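Local coordinates for uncharacterized protein (Sulfolobus solfataricus, PDB 4WWM), which is probably a ubiquitin-related modifier of the Urm1 type, attached to other proteins by isopeptide bonds and linked to the proteasome pathway and to tRNA processing, at residues Val21-Glu25 with Leu26-Leu30. Sequence-based numbering, arbitrary orientation.
Sequences VNDRE and LLRVL
Over one face of the Arg28 guanidinium hangs the Asp23 carboxylate, with OD1 3.4 Å from Arg28 NE and the two planes 79° apart. This salt bridge works through charge alone, because OD1 stands well out of the guanidinium plane and no N-H points at it. The Glu25 carboxylate approaches the same group obliquely, its plane turned 33° from the guanidinium; Glu25 OE2 is 4.4 Å from Arg28 NE, beyond a salt bridge, yet 3.4 Å from Arg28 CG. With CG anti to the backbone N (chi1 177°) and the chain extended beyond it, Glu25 reaches across the Arg28 methylenes and runs beside Leu27. A glutamine in its place would probably keep much of this methylene packing but leave Arg28 without the second nearby negative charge.

The backbone of Glu25 illustrates how a loop hands over to a helix: the residue occupies the N-cap position, and its carbonyl O receives the first-turn bond from Val29 N at 3.0 Å. Val29 CG2 packs against Asp23 CB at 3.6 Å, while its CG1 meets Val21 CG2 at 3.7 Å, the two valines crossing at about a right angle. Asp23 OD2 forms a further salt bridge with Lys32, so one carboxylate faces two cations of helix 26-33.

The turn thus connects strand 18-20 to helix 26-33 in the ubiquitin-like fold. Val21 and Val29 both rest on Val4 of strand 3-6, and Val29 and Leu30 extend the apolar packing onto Ile74 and Ile76 of strand 73-78.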
loop_
_atom_site.group_PDB
_atom_site.type_symbol
_atom_site.label_atom_id
_atom_site.label_comp_id
_atom_site.label_asym_id
_atom_site.label_seq_id
_atom_site.Cartn_x
_atom_site.Cartn_y
_atom_site.Cartn_z
ATOM N N VAL A 21 9.219 -4.083 2.596
ATOM C CA VAL A 21 8.815 -5.325 1.942
ATOM C C VAL A 21 9.698 -5.536 0.715
ATOM O O VAL A 21 10.099 -4.570 0.068
ATOM C CB VAL A 21 7.330 -5.297 1.524
ATOM C CG1 VAL A 21 6.429 -5.170 2.754
ATOM C CG2 VAL A 21 7.068 -4.157 0.533
ATOM N N ASN A 22 10.006 -6.786 0.391
ATOM C CA ASN A 22 10.929 -7.061 -0.707
ATOM C C ASN A 22 10.253 -7.055 -2.083
ATOM O O ASN A 22 10.925 -7.077 -3.113
ATOM C CB ASN A 22 11.635 -8.402 -0.482
ATOM C CG ASN A 22 10.675 -9.581 -0.467
ATOM O OD1 ASN A 22 9.480 -9.438 -0.731
ATOM N ND2 ASN A 22 11.203 -10.762 -0.162
ATOM N N ASP A 23 8.926 -7.012 -2.092
ATOM C CA ASP A 23 8.156 -7.129 -3.328
ATOM C C ASP A 23 8.375 -5.947 -4.273
ATOM O O ASP A 23 8.418 -4.796 -3.841
ATOM C CB ASP A 23 6.668 -7.259 -2.996
ATOM C CG ASP A 23 6.348 -8.535 -2.243
ATOM O OD1 ASP A 23 6.090 -9.566 -2.900
ATOM O OD2 ASP A 23 6.354 -8.506 -0.993
ATOM N N ARG A 24 8.510 -6.240 -5.566
ATOM C CA ARG A 24 8.670 -5.202 -6.584
ATOM C C ARG A 24 7.388 -5.016 -7.400
ATOM O O ARG A 24 7.343 -4.205 -8.326
ATOM C CB ARG A 24 9.841 -5.542 -7.506
ATOM C CG ARG A 24 11.169 -5.692 -6.775
ATOM C CD ARG A 24 12.310 -5.919 -7.746
ATOM N NE ARG A 24 12.583 -4.735 -8.554
ATOM C CZ ARG A 24 13.445 -4.700 -9.566
ATOM N NH1 ARG A 24 14.125 -5.789 -9.905
ATOM N NH2 ARG A 24 13.624 -3.576 -10.245
ATOM N N GLU A 25 6.355 -5.774 -7.048
ATOM C CA GLU A 25 5.043 -5.669 -7.680
ATOM C C GLU A 25 4.046 -5.108 -6.671
ATOM O O GLU A 25 3.839 -5.698 -5.609
ATOM C CB GLU A 25 4.580 -7.034 -8.194
ATOM C CG GLU A 25 3.184 -7.045 -8.802
ATOM C CD GLU A 25 2.720 -8.442 -9.171
ATOM O OE1 GLU A 25 1.502 -8.627 -9.373
ATOM O OE2 GLU A 25 3.573 -9.351 -9.266
ATOM N N LEU A 26 3.430 -3.978 -7.006
ATOM C CA LEU A 26 2.591 -3.251 -6.054
ATOM C C LEU A 26 1.503 -4.129 -5.449
ATOM O O LEU A 26 1.298 -4.111 -4.240
ATOM C CB LEU A 26 1.947 -2.032 -6.717
ATOM C CG LEU A 26 0.983 -1.246 -5.819
ATOM C CD1 LEU A 26 1.689 -0.748 -4.564
ATOM C CD2 LEU A 26 0.355 -0.084 -6.576
ATOM N N LEU A 27 0.808 -4.891 -6.286
ATOM C CA LEU A 27 -0.257 -5.756 -5.798
ATOM C C LEU A 27 0.273 -6.710 -4.732
ATOM O O LEU A 27 -0.372 -6.927 -3.709
ATOM C CB LEU A 27 -0.884 -6.552 -6.944
ATOM C CG LEU A 27 -1.949 -7.565 -6.514
ATOM C CD1 LEU A 27 -3.111 -6.863 -5.827
ATOM C CD2 LEU A 27 -2.445 -8.371 -7.704
ATOM N N ARG A 28 1.451 -7.271 -4.979
ATOM C CA ARG A 28 2.051 -8.220 -4.050
ATOM C C ARG A 28 2.467 -7.529 -2.756
ATOM O O ARG A 28 2.383 -8.122 -1.679
ATOM C CB ARG A 28 3.252 -8.915 -4.692
ATOM C CG ARG A 28 2.891 -9.751 -5.912
ATOM C CD ARG A 28 3.324 -11.198 -5.746
ATOM N NE ARG A 28 4.765 -11.317 -5.541
ATOM C CZ ARG A 28 5.373 -12.404 -5.076
ATOM N NH1 ARG A 28 4.668 -13.481 -4.751
ATOM N NH2 ARG A 28 6.690 -12.410 -4.925
ATOM N N VAL A 29 2.917 -6.281 -2.861
ATOM C CA VAL A 29 3.203 -5.480 -1.675
ATOM C C VAL A 29 1.940 -5.403 -0.825
ATOM O O VAL A 29 1.965 -5.704 0.369
ATOM C CB VAL A 29 3.686 -4.052 -2.042
ATOM C CG1 VAL A 29 3.775 -3.150 -0.806
ATOM C CG2 VAL A 29 5.032 -4.108 -2.738
ATOM N N LEU A 30 0.832 -5.025 -1.453
ATOM C CA LEU A 30 -0.419 -4.829 -0.732
ATOM C C LEU A 30 -0.938 -6.136 -0.143
ATOM O O LEU A 30 -1.472 -6.146 0.964
ATOM C CB LEU A 30 -1.474 -4.210 -1.652
ATOM C CG LEU A 30 -1.089 -2.863 -2.273
ATOM C CD1 LEU A 30 -2.170 -2.381 -3.228
ATOM C CD2 LEU A 30 -0.815 -1.814 -1.206
#